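PDB 4JM1: hypothetical protein from Parabacteroides distasonis, which is of unknown function but adopts a small alpha/beta fold resembling that of the alpha-lytic protease prodomain. Local coordinates for residues 22-31 with 55-65. Residues are numbered along the deposited sequence; the frame is centred on the assembly and turned at random.
Sequences NGFLVIAIDA and GLKGVLIVDIK
I27 packs its CB against I61 CD1 at 4.1 Å and reaches diagonally across with its own CD1 to V59 CG1 of the neighbouring strand, so the two isoleucines and the valine form one apolar patch, joined by L25 and I29. I29 holds CG1 between its backbone N and carbonyl carbon (chi1 63°), which brings that atom to 3.7 Å from I61 CG2. Helix 38-50 covers this face through F44, L45, L40 and A41, as expected where a beta-alpha-beta crossover connects two parallel neighbours. The other face is built from V26, A28, L60 and V62: V62 CG2 lies 3.7 Å from A28 CB, and V26 CG1 meets both methyls of V62. On the same side, F24 lays one ring face over K57 CB, a CH-pi contact with the carbon 4.0 Å from the ring centroid and 13° off the normal, while L60 CD1 approaches F24 CB and CG obliquely.

Between the faces runs a parallel ladder in which L25, I27 and I29 each donate to and accept from the 58-64 backbone. I27 N to L60 O, at 2.8 Å, is nearly straight. The bonding runs on past both ends of strand 58-63, through K57 N to G23 O and I64 N to I29 O.

Beyond I29 the contact turns polar. K65 folds back at chi3 and chi4, and its NZ reaches D30 OD1 at 2.9 Å, A31 O at 2.8 Å and the syn lone pair of D63 OD1. That oxygen also takes K65 N from above the carboxylate plane, closing an Asx turn. One ammonium thus bridges two carboxylates whose OD1 atoms are 4.7 Å apart, probably offsetting their repulsion and tying together the two backbones where the central strands finish.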
ATOM      1  N   ASN A  22       7.041  10.439  -1.307  1.00 15.90           N
ATOM      2  CA  ASN A  22       6.348  11.008  -2.453  1.00 16.44           C
ATOM      3  C   ASN A  22       4.830  10.909  -2.356  1.00 16.44           C
ATOM      4  O   ASN A  22       4.132  11.238  -3.315  1.00 18.33           O
ATOM      5  CB  ASN A  22       6.858  10.367  -3.753  1.00 17.08           C
ATOM      6  CG  ASN A  22       6.530   8.886  -3.864  1.00 16.07           C
ATOM      7  OD1 ASN A  22       5.926   8.304  -2.972  1.00 16.31           O
ATOM      8  ND2 ASN A  22       6.974   8.260  -4.958  1.00 16.67           N
ATOM      9  N   GLY A  23       4.318  10.464  -1.196  1.00 16.09           N
ATOM     10  CA  GLY A  23       2.895  10.534  -0.897  1.00 16.55           C
ATOM     11  C   GLY A  23       2.006   9.351  -1.202  1.00 13.95           C
ATOM     12  O   GLY A  23       0.792   9.468  -1.106  1.00 16.86           O
ATOM     13  N   PHE A  24       2.599   8.220  -1.568  1.00 12.27           N
ATOM     14  CA  PHE A  24       1.822   7.009  -1.807  1.00 11.37           C
ATOM     15  C   PHE A  24       1.812   6.113  -0.575  1.00 12.29           C
ATOM     16  O   PHE A  24       2.781   6.051   0.186  1.00 15.41           O
ATOM     17  CB  PHE A  24       2.351   6.232  -3.021  1.00 12.44           C
ATOM     18  CG  PHE A  24       2.106   6.932  -4.338  1.00 11.49           C
ATOM     19  CD1 PHE A  24       3.020   7.828  -4.844  1.00 13.61           C
ATOM     20  CD2 PHE A  24       0.965   6.707  -5.050  1.00 12.82           C
ATOM     21  CE1 PHE A  24       2.797   8.489  -6.056  1.00 15.16           C
ATOM     22  CE2 PHE A  24       0.726   7.360  -6.268  1.00 15.69           C
ATOM     23  CZ  PHE A  24       1.644   8.232  -6.771  1.00 14.92           C
ATOM     24  N   LEU A  25       0.718   5.387  -0.427  1.00 11.92           N
ATOM     25  CA  LEU A  25       0.618   4.302   0.566  1.00 10.77           C
ATOM     26  C   LEU A  25       0.919   3.013  -0.175  1.00 11.50           C
ATOM     27  O   LEU A  25       0.189   2.644  -1.100  1.00 11.53           O
ATOM     28  CB  LEU A  25      -0.771   4.253   1.212  1.00 12.29           C
ATOM     29  CG  LEU A  25      -1.054   3.069   2.141  1.00 13.60           C
ATOM     30  CD1 LEU A  25      -0.038   2.952   3.268  1.00 15.71           C
ATOM     31  CD2 LEU A  25      -2.492   3.198   2.688  1.00 14.21           C
ATOM     32  N   VAL A  26       2.008   2.370   0.223  1.00 10.82           N
ATOM     33  CA  VAL A  26       2.481   1.134  -0.384  1.00 10.31           C
ATOM     34  C   VAL A  26       2.125  -0.039   0.530  1.00 10.36           C
ATOM     35  O   VAL A  26       2.422  -0.003   1.745  1.00 12.77           O
ATOM     36  CB  VAL A  26       3.986   1.151  -0.634  1.00 10.57           C
ATOM     37  CG1 VAL A  26       4.441  -0.176  -1.267  1.00 12.71           C
ATOM     38  CG2 VAL A  26       4.386   2.354  -1.521  1.00 12.38           C
ATOM     39  N   ILE A  27       1.426  -1.014  -0.049  1.00 11.02           N
ATOM     40  CA  ILE A  27       0.920  -2.163   0.672  1.00 11.06           C
ATOM     41  C   ILE A  27       1.467  -3.440   0.039  1.00 10.66           C
ATOM     42  O   ILE A  27       1.264  -3.678  -1.155  1.00 11.49           O
ATOM     43  CB  ILE A  27      -0.617  -2.139   0.715  1.00 11.53           C
ATOM     44  CG1 ILE A  27      -1.090  -0.834   1.433  1.00 14.51           C
ATOM     45  CG2 ILE A  27      -1.156  -3.377   1.410  1.00 12.90           C
ATOM     46  CD1 ILE A  27      -2.567  -0.564   1.435  1.00 15.62           C
ATOM     47  N   ALA A  28       2.133  -4.252   0.866  1.00 11.10           N
ATOM     48  CA  ALA A  28       2.769  -5.493   0.422  1.00 10.15           C
ATOM     49  C   ALA A  28       1.887  -6.677   0.825  1.00 11.59           C
ATOM     50  O   ALA A  28       1.548  -6.833   2.000  1.00 12.47           O
ATOM     51  CB  ALA A  28       4.168  -5.630   1.023  1.00 11.67           C
ATOM     52  N   ILE A  29       1.547  -7.501  -0.164  1.00 12.12           N
ATOM     53  CA  ILE A  29       0.718  -8.688   0.005  1.00 12.19           C
ATOM     54  C   ILE A  29       1.456  -9.949  -0.475  1.00 12.92           C
ATOM     55  O   ILE A  29       2.463  -9.880  -1.207  1.00 12.31           O
ATOM     56  CB  ILE A  29      -0.642  -8.559  -0.769  1.00 12.37           C
ATOM     57  CG1 ILE A  29      -0.399  -8.435  -2.282  1.00 11.93           C
ATOM     58  CG2 ILE A  29      -1.442  -7.374  -0.237  1.00 13.16           C
ATOM     59  CD1 ILE A  29      -1.637  -8.720  -3.108  1.00 14.72           C
ATOM     60  N   ASP A  30       0.968 -11.109  -0.018  1.00 14.82           N
ATOM     61  CA  ASP A  30       1.508 -12.377  -0.490  1.00 16.78           C
ATOM     62  C   ASP A  30       0.857 -12.739  -1.837  1.00 17.50           C
ATOM     63  O   ASP A  30      -0.070 -13.549  -1.912  1.00 19.63           O
ATOM     64  CB  ASP A  30       1.290 -13.473   0.556  1.00 19.71           C
ATOM     65  CG  ASP A  30       2.057 -14.745   0.240  1.00 26.89           C
ATOM     66  OD1 ASP A  30       2.984 -14.727  -0.609  1.00 24.33           O
ATOM     67  OD2 ASP A  30       1.715 -15.776   0.865  1.00 32.59           O
ATOM     68  N   ALA A  31       1.341 -12.110  -2.898  1.00 15.18           N
ATOM     69  CA  ALA A  31       0.698 -12.178  -4.203  1.00 16.02           C
ATOM     70  C   ALA A  31       1.024 -13.476  -4.933  1.00 15.86           C
ATOM     71  O   ALA A  31       2.152 -13.925  -4.939  1.00 20.04           O
ATOM     72  CB  ALA A  31       1.129 -10.994  -5.058  1.00 15.52           C
ATOM     73  N   GLY A  55      -4.109  13.132   2.528  1.00 19.87           N
ATOM     74  CA  GLY A  55      -2.960  13.508   1.739  1.00 20.72           C
ATOM     75  C   GLY A  55      -2.379  12.434   0.846  1.00 18.76           C
ATOM     76  O   GLY A  55      -1.288  12.634   0.293  1.00 21.54           O
ATOM     77  N   LEU A  56      -3.054  11.296   0.706  1.00 15.20           N
ATOM     78  CA  LEU A  56      -2.484  10.230  -0.098  1.00 14.80           C
ATOM     79  C   LEU A  56      -2.669  10.559  -1.570  1.00 15.08           C
ATOM     80  O   LEU A  56      -3.750  10.923  -1.998  1.00 18.13           O
ATOM     81  CB  LEU A  56      -3.150   8.898   0.190  1.00 14.06           C
ATOM     82  CG  LEU A  56      -2.957   8.343   1.588  1.00 15.27           C
ATOM     83  CD1 LEU A  56      -3.740   7.023   1.701  1.00 15.33           C
ATOM     84  CD2 LEU A  56      -1.494   8.149   1.901  1.00 17.24           C
ATOM     85  N   LYS A  57      -1.611  10.382  -2.341  1.00 14.14           N
ATOM     86  CA  LYS A  57      -1.704  10.442  -3.806  1.00 15.09           C
ATOM     87  C   LYS A  57      -2.304   9.187  -4.399  1.00 14.27           C
ATOM     88  O   LYS A  57      -2.832   9.204  -5.505  1.00 15.86           O
ATOM     89  CB  LYS A  57      -0.327  10.684  -4.410  1.00 16.79           C
ATOM     90  CG  LYS A  57       0.164  12.078  -4.114  1.00 19.99           C
ATOM     91  CD  LYS A  57       1.415  12.379  -4.870  1.00 21.97           C
ATOM     92  CE  LYS A  57       1.889  13.767  -4.540  1.00 28.08           C
ATOM     93  NZ  LYS A  57       3.305  13.920  -4.955  1.00 35.48           N
ATOM     94  N   GLY A  58      -2.213   8.077  -3.659  1.00 13.46           N
ATOM     95  CA  GLY A  58      -2.746   6.840  -4.163  1.00 11.87           C
ATOM     96  C   GLY A  58      -2.255   5.694  -3.303  1.00 11.56           C
ATOM     97  O   GLY A  58      -1.543   5.918  -2.327  1.00 12.47           O
ATOM     98  N   VAL A  59      -2.657   4.481  -3.673  1.00 11.28           N
ATOM     99  CA  VAL A  59      -2.161   3.230  -3.105  1.00 10.83           C
ATOM    100  C   VAL A  59      -1.445   2.448  -4.197  1.00 11.39           C
ATOM    101  O   VAL A  59      -1.927   2.375  -5.353  1.00 11.10           O
ATOM    102  CB  VAL A  59      -3.306   2.395  -2.514  1.00 10.52           C
ATOM    103  CG1 VAL A  59      -2.911   0.900  -2.315  1.00 11.09           C
ATOM    104  CG2 VAL A  59      -3.760   3.055  -1.209  1.00 10.60           C
ATOM    105  N   LEU A  60      -0.314   1.856  -3.804  1.00  9.41           N
ATOM    106  CA  LEU A  60       0.473   0.975  -4.644  1.00  9.14           C
ATOM    107  C   LEU A  60       0.512  -0.381  -3.962  1.00  9.82           C
ATOM    108  O   LEU A  60       0.814  -0.452  -2.765  1.00 11.70           O
ATOM    109  CB  LEU A  60       1.903   1.511  -4.877  1.00  9.95           C
ATOM    110  CG  LEU A  60       1.946   2.958  -5.363  1.00 10.40           C
ATOM    111  CD1 LEU A  60       3.407   3.451  -5.304  1.00 11.62           C
ATOM    112  CD2 LEU A  60       1.313   3.124  -6.760  1.00 11.53           C
ATOM    113  N   ILE A  61       0.242  -1.447  -4.720  1.00 10.14           N
ATOM    114  CA  ILE A  61       0.392  -2.811  -4.234  1.00  9.45           C
ATOM    115  C   ILE A  61       1.700  -3.392  -4.743  1.00  9.36           C
ATOM    116  O   ILE A  61       2.034  -3.236  -5.909  1.00 10.71           O
ATOM    117  CB  ILE A  61      -0.784  -3.724  -4.661  1.00  9.41           C
ATOM    118  CG1 ILE A  61      -2.142  -3.060  -4.331  1.00 11.30           C
ATOM    119  CG2 ILE A  61      -0.629  -5.148  -4.027  1.00 10.54           C
ATOM    120  CD1 ILE A  61      -2.485  -2.874  -2.856  1.00 13.18           C
ATOM    121  N   VAL A  62       2.452  -4.001  -3.829  1.00 10.01           N
ATOM    122  CA  VAL A  62       3.654  -4.726  -4.166  1.00  9.59           C
ATOM    123  C   VAL A  62       3.600  -6.140  -3.546  1.00 10.84           C
ATOM    124  O   VAL A  62       2.766  -6.428  -2.676  1.00 11.47           O
ATOM    125  CB  VAL A  62       4.935  -3.963  -3.636  1.00 10.57           C
ATOM    126  CG1 VAL A  62       5.077  -2.565  -4.303  1.00 10.75           C
ATOM    127  CG2 VAL A  62       4.993  -3.884  -2.114  1.00 11.54           C
ATOM    128  N   ASP A  63       4.457  -7.030  -4.065  1.00 11.24           N
ATOM    129  CA  ASP A  63       4.565  -8.401  -3.538  1.00 12.65           C
ATOM    130  C   ASP A  63       5.555  -8.384  -2.386  1.00 12.66           C
ATOM    131  O   ASP A  63       6.708  -7.995  -2.567  1.00 13.07           O
ATOM    132  CB  ASP A  63       5.003  -9.343  -4.656  1.00 13.69           C
ATOM    133  CG  ASP A  63       4.954 -10.826  -4.270  1.00 15.44           C
ATOM    134  OD1 ASP A  63       4.865 -11.177  -3.069  1.00 16.00           O
ATOM    135  OD2 ASP A  63       4.985 -11.646  -5.213  1.00 19.62           O
ATOM    136  N   ILE A  64       5.105  -8.838  -1.210  1.00 12.28           N
ATOM    137  CA  ILE A  64       5.979  -8.979  -0.042  1.00 13.05           C
ATOM    138  C   ILE A  64       7.252  -9.810  -0.337  1.00 14.36           C
ATOM    139  O   ILE A  64       8.304  -9.593   0.274  1.00 15.63           O
ATOM    140  CB  ILE A  64       5.208  -9.613   1.154  1.00 13.67           C
ATOM    141  CG1 ILE A  64       5.968  -9.455   2.482  1.00 15.81           C
ATOM    142  CG2 ILE A  64       4.862 -11.124   0.887  1.00 15.11           C
ATOM    143  CD1 ILE A  64       6.024  -8.013   3.016  1.00 15.81           C
ATOM    144  N   LYS A  65       7.150 -10.719  -1.298  1.00 14.33           N
ATOM    145  CA  LYS A  65       8.261 -11.610  -1.622  1.00 16.14           C
ATOM    146  C   LYS A  65       9.369 -10.946  -2.420  1.00 17.63           C
ATOM    147  O   LYS A  65      10.456 -11.530  -2.563  1.00 22.02           O
ATOM    148  CB  LYS A  65       7.770 -12.842  -2.379  1.00 17.18           C
ATOM    149  CG  LYS A  65       6.822 -13.736  -1.546  1.00 20.02           C
ATOM    150  CD  LYS A  65       6.373 -14.970  -2.286  1.00 21.74           C
ATOM    151  CE  LYS A  65       5.456 -14.679  -3.468  1.00 20.92           C
ATOM    152  NZ  LYS A  65       4.226 -13.879  -3.060  1.00 19.94           N
TER